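Local coordinates for protein AvmM (Streptomyces sp. NBRC 109436, PDB 7FE6) that probably catalyses macrocyclization in alchivemycin A biosynthesis, through dehydration followed by a Michael-type addition, at residues R69-R74 / G106-C111; Q91-W97 / A110-S114. All coordinates share one frame; numbering follows the deposited sequence.

Interaction 1 (R69-R74 / G106-C111); sequences RDDLRR and GVHIAC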
# COMPACT_ATOMS: atom_id res chain seq x y z
N ARG A 69 17.17 -5.50 -18.81
CA ARG A 69 17.47 -6.60 -19.71
C ARG A 69 16.20 -6.95 -20.47
O ARG A 69 15.09 -6.72 -19.98
CB ARG A 69 18.01 -7.80 -18.95
CG ARG A 69 17.15 -8.24 -17.79
CD ARG A 69 17.95 -9.18 -16.91
NE ARG A 69 18.37 -10.37 -17.64
CZ ARG A 69 19.18 -11.30 -17.14
NH1 ARG A 69 19.67 -11.17 -15.91
NH2 ARG A 69 19.52 -12.35 -17.86
N ASP A 70 16.36 -7.54 -21.66
CA ASP A 70 15.19 -7.83 -22.47
C ASP A 70 15.05 -9.32 -22.79
O ASP A 70 14.24 -9.68 -23.66
CB ASP A 70 15.18 -7.01 -23.75
CG ASP A 70 16.43 -7.19 -24.57
OD1 ASP A 70 17.09 -8.25 -24.44
OD2 ASP A 70 16.72 -6.28 -25.36
N ASP A 71 15.78 -10.19 -22.10
CA ASP A 71 15.73 -11.62 -22.34
C ASP A 71 14.71 -12.37 -21.49
O ASP A 71 14.52 -13.57 -21.71
CB ASP A 71 17.11 -12.24 -22.11
CG ASP A 71 17.72 -11.80 -20.78
OD1 ASP A 71 17.34 -10.72 -20.27
OD2 ASP A 71 18.57 -12.54 -20.24
N LEU A 72 14.06 -11.73 -20.52
CA LEU A 72 13.06 -12.42 -19.72
C LEU A 72 11.90 -12.93 -20.57
O LEU A 72 11.42 -12.24 -21.48
CB LEU A 72 12.54 -11.48 -18.61
CG LEU A 72 11.38 -11.94 -17.71
CD1 LEU A 72 11.82 -13.10 -16.83
CD2 LEU A 72 10.85 -10.78 -16.85
N ARG A 73 11.48 -14.17 -20.33
CA ARG A 73 10.29 -14.74 -20.96
C ARG A 73 9.38 -15.34 -19.90
O ARG A 73 9.78 -15.53 -18.75
CB ARG A 73 10.67 -15.80 -22.00
CG ARG A 73 11.54 -15.25 -23.10
CD ARG A 73 10.80 -14.20 -23.94
NE ARG A 73 11.69 -13.70 -25.00
CZ ARG A 73 12.37 -12.56 -24.91
NH1 ARG A 73 12.25 -11.78 -23.84
NH2 ARG A 73 13.17 -12.20 -25.92
N ARG A 74 8.15 -15.69 -20.31
CA ARG A 74 7.19 -16.31 -19.38
C ARG A 74 7.78 -17.55 -18.72
O ARG A 74 7.51 -17.82 -17.53
CB ARG A 74 5.89 -16.65 -20.13
CG ARG A 74 4.88 -17.47 -19.31
CD ARG A 74 4.45 -16.77 -18.02
NE ARG A 74 3.48 -17.57 -17.27
CZ ARG A 74 3.80 -18.53 -16.41
NH1 ARG A 74 5.08 -18.81 -16.18
NH2 ARG A 74 2.85 -19.22 -15.78
N GLY A 106 14.21 -2.70 -21.60
CA GLY A 106 13.68 -3.86 -20.92
C GLY A 106 12.72 -4.72 -21.72
O GLY A 106 12.64 -4.70 -22.96
N VAL A 107 11.98 -5.53 -20.96
CA VAL A 107 10.94 -6.40 -21.47
C VAL A 107 9.91 -6.56 -20.36
O VAL A 107 10.25 -6.46 -19.17
CB VAL A 107 11.49 -7.78 -21.93
CG1 VAL A 107 12.12 -8.52 -20.76
CG2 VAL A 107 10.39 -8.61 -22.56
N HIS A 108 8.65 -6.78 -20.73
CA HIS A 108 7.66 -7.14 -19.72
C HIS A 108 6.75 -8.24 -20.25
O HIS A 108 6.51 -8.36 -21.45
CB HIS A 108 6.87 -5.91 -19.24
CG HIS A 108 5.89 -5.34 -20.23
ND1 HIS A 108 4.73 -6.00 -20.59
CD2 HIS A 108 5.87 -4.16 -20.89
CE1 HIS A 108 4.05 -5.26 -21.44
NE2 HIS A 108 4.72 -4.14 -21.65
N ILE A 109 6.31 -9.09 -19.32
CA ILE A 109 5.51 -10.26 -19.65
C ILE A 109 4.16 -10.07 -18.94
O ILE A 109 4.09 -10.13 -17.71
CB ILE A 109 6.18 -11.57 -19.19
CG1 ILE A 109 7.64 -11.67 -19.65
CG2 ILE A 109 5.42 -12.76 -19.75
CD1 ILE A 109 7.84 -11.54 -21.11
N ALA A 110 3.10 -9.84 -19.73
CA ALA A 110 1.77 -9.64 -19.19
C ALA A 110 1.04 -10.97 -19.05
O ALA A 110 0.94 -11.73 -20.01
CB ALA A 110 0.97 -8.67 -20.07
N CYS A 111 0.55 -11.25 -17.84
CA CYS A 111 -0.07 -12.53 -17.50
C CYS A 111 -1.50 -12.34 -17.01
O CYS A 111 -1.77 -11.50 -16.15
CB CYS A 111 0.73 -13.26 -16.44
SG CYS A 111 2.38 -13.58 -16.94
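The carbonyl of R69 lies against G106, with R69 O 3.3 Å from G106 CA in a CA-H...O contact. G106 has phi 91° and psi -162°, backbone angles at which any side chain would strike the carbonyl O of the residue before. D70 packs its CB on G106 O, 3.5 Å away. The next residue, V107, pairs through its backbone with F66 of strand 57-66 and turns both methyls to the loop. Its CG1, set between backbone N and carbonyl carbon (chi1 62°), lies 3.6 Å from D70 CA and also meets L72 CB. CG2 lies 3.9 Å from R73 NH1, the two side chains crossing at about a right angle. That NH1 is turned back onto its own loop, donating to D70 O at 2.9 Å nearly in the guanidinium plane. I109 continues the row two residues on: CD1 reaches L72 O at 3.7 Å, while CG2 rests 3.9 Å from R74 CB. C111 ends it, its SG 4.0 Å from R74 CD. The loop 69-74 carries the chain from strand 57-66 in one sheet to strand 77-83 in the other, and L72 also packs on F66 and F77 where it crosses. Away from the strand, R69 grips D71 side-on, NE and NH2 each meeting the syn lone pair of a different carboxylate oxygen. Loop and strand thus meet through apolar branches and van der Waals contact; the R69-D71 salt bridge and the R73 NH1 bond to D70 O lie within the loop, while R69 NH1 and R74 NE reach beyond it to T149 O and Q91 OE1.

Interaction 2 (Q91-W97 / A110-S114); sequences QDPAKCW and ACQLS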
# COMPACT_ATOMS: atom_id res chain seq x y z
N GLN A 91 -0.75 -20.53 -13.53
CA GLN A 91 -1.08 -19.56 -14.56
C GLN A 91 -0.76 -20.15 -15.93
O GLN A 91 0.25 -20.84 -16.10
CB GLN A 91 -0.32 -18.25 -14.33
CG GLN A 91 -0.87 -17.06 -15.09
CD GLN A 91 -0.53 -17.11 -16.58
OE1 GLN A 91 0.47 -17.72 -16.97
NE2 GLN A 91 -1.37 -16.49 -17.41
N ASP A 92 -1.63 -19.88 -16.91
CA ASP A 92 -1.57 -20.48 -18.24
C ASP A 92 -0.65 -19.68 -19.15
O ASP A 92 -0.95 -18.51 -19.45
CB ASP A 92 -2.98 -20.54 -18.81
CG ASP A 92 -3.08 -21.33 -20.10
OD1 ASP A 92 -2.04 -21.63 -20.75
OD2 ASP A 92 -4.24 -21.70 -20.44
N PRO A 93 0.47 -20.24 -19.63
CA PRO A 93 1.35 -19.46 -20.51
C PRO A 93 0.64 -18.94 -21.75
O PRO A 93 1.00 -17.87 -22.26
CB PRO A 93 2.47 -20.45 -20.88
CG PRO A 93 2.38 -21.54 -19.87
CD PRO A 93 0.94 -21.63 -19.45
N ALA A 94 -0.34 -19.70 -22.25
CA ALA A 94 -1.16 -19.27 -23.38
C ALA A 94 -2.10 -18.11 -23.03
O ALA A 94 -2.55 -17.41 -23.95
CB ALA A 94 -1.98 -20.45 -23.90
N LYS A 95 -2.39 -17.89 -21.76
CA LYS A 95 -3.14 -16.70 -21.34
C LYS A 95 -2.17 -15.62 -20.87
O LYS A 95 -2.30 -15.03 -19.80
CB LYS A 95 -4.17 -17.02 -20.26
CG LYS A 95 -5.30 -17.95 -20.67
CD LYS A 95 -6.42 -17.98 -19.61
CE LYS A 95 -7.37 -19.17 -19.77
NZ LYS A 95 -6.70 -20.49 -19.60
N CYS A 96 -1.16 -15.39 -21.70
CA CYS A 96 -0.20 -14.32 -21.51
C CYS A 96 -0.11 -13.53 -22.81
O CYS A 96 -0.44 -14.04 -23.88
CB CYS A 96 1.20 -14.82 -21.13
SG CYS A 96 1.30 -15.71 -19.57
N TRP A 97 0.25 -12.26 -22.67
CA TRP A 97 0.63 -11.47 -23.82
C TRP A 97 2.05 -11.84 -24.23
O TRP A 97 2.83 -12.37 -23.44
CB TRP A 97 0.50 -9.98 -23.49
CG TRP A 97 0.35 -9.09 -24.66
CD1 TRP A 97 0.14 -9.46 -25.95
CD2 TRP A 97 0.40 -7.66 -24.66
NE1 TRP A 97 0.06 -8.35 -26.76
CE2 TRP A 97 0.22 -7.23 -25.99
CE3 TRP A 97 0.60 -6.70 -23.66
CZ2 TRP A 97 0.21 -5.89 -26.35
CZ3 TRP A 97 0.59 -5.36 -24.02
CH2 TRP A 97 0.40 -4.97 -25.36
N ALA A 110 3.10 -9.84 -19.73
CA ALA A 110 1.77 -9.64 -19.19
C ALA A 110 1.04 -10.97 -19.05
O ALA A 110 0.94 -11.73 -20.01
CB ALA A 110 0.97 -8.67 -20.07
N CYS A 111 0.55 -11.25 -17.84
CA CYS A 111 -0.07 -12.53 -17.50
C CYS A 111 -1.50 -12.34 -17.01
O CYS A 111 -1.77 -11.50 -16.15
CB CYS A 111 0.73 -13.26 -16.44
SG CYS A 111 2.38 -13.58 -16.94
N GLN A 112 -2.40 -13.18 -17.52
CA GLN A 112 -3.78 -13.17 -17.09
C GLN A 112 -3.95 -14.07 -15.86
O GLN A 112 -3.61 -15.25 -15.90
CB GLN A 112 -4.70 -13.60 -18.23
CG GLN A 112 -6.18 -13.40 -17.93
CD GLN A 112 -7.09 -13.83 -19.09
OE1 GLN A 112 -8.26 -14.14 -18.88
NE2 GLN A 112 -6.56 -13.79 -20.31
N LEU A 113 -4.52 -13.50 -14.80
CA LEU A 113 -4.86 -14.21 -13.57
C LEU A 113 -6.37 -14.10 -13.29
O LEU A 113 -6.76 -13.72 -12.18
CB LEU A 113 -4.08 -13.64 -12.38
CG LEU A 113 -2.63 -14.09 -12.17
CD1 LEU A 113 -1.72 -13.62 -13.31
CD2 LEU A 113 -2.11 -13.55 -10.85
N SER A 114 -7.21 -14.49 -14.27
CA SER A 114 -8.65 -14.30 -14.17
C SER A 114 -9.29 -15.59 -13.67
O SER A 114 -8.63 -16.61 -13.47
CB SER A 114 -9.26 -13.93 -15.52
OG SER A 114 -9.18 -15.01 -16.47
O HOH W 1 -3.97 -18.10 -16.31
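The edge of the mixed sheet, strand 107-113, is bordered by the loop 91-97, whose K95-W97 backbone runs beside A110-Q112. Q112 N donates to K95 O at 2.9 Å, and W97 N to A110 O at 2.8 Å. These two bonds flank C96 and C111, the non-hydrogen-bonded pair of a single antiparallel bridge, whose thiols pack SG to SG at 3.6 Å without a disulfide. Beside them, W97 CB lies 3.7 Å from A110 CB, and the methyl sits at the indole edge, near its plane. The loop bends back through an Asx turn, D92 OD1 accepting from A94 N, while D92 OD2 takes K95 NZ in a salt bridge. From the other end of the loop Q91 reaches in: bent at chi2 (-74°), it brings NE2 to Q112 O at 3.0 Å, the acceptor lying in its amide plane, with a weak second bond to K95 O. With an alanine in place of Q91, Q112 O is likely to be left with the water that also bridges to D92 N, R74 NE to lose its acceptor, and a gap to open beside C111 CB and L113 CD1. Q112 NE2 bonds G173 O, and S114 OG donates to Q112 OE1.

Both interactions use strand 107-113, with A110 and C111 common to the two. Interaction 1 fits side chains of the strand against a loop that passes between the sheets, so it is chiefly apolar, with buried L72, V107 and I109 inside and the charged D70 and R73 at its border. Interaction 2 meets the same strand along its backbone edge and relies on hydrogen bonds, leaving K95 at the surface while Q91 and L113 are buried. The two loops also touch each other: R74 NE probably donates to Q91 OE1 at 3.0 Å, and R74 CD packs 3.7 Å from C96 SG. C111 thereby faces R74 from one loop and C96 from the other.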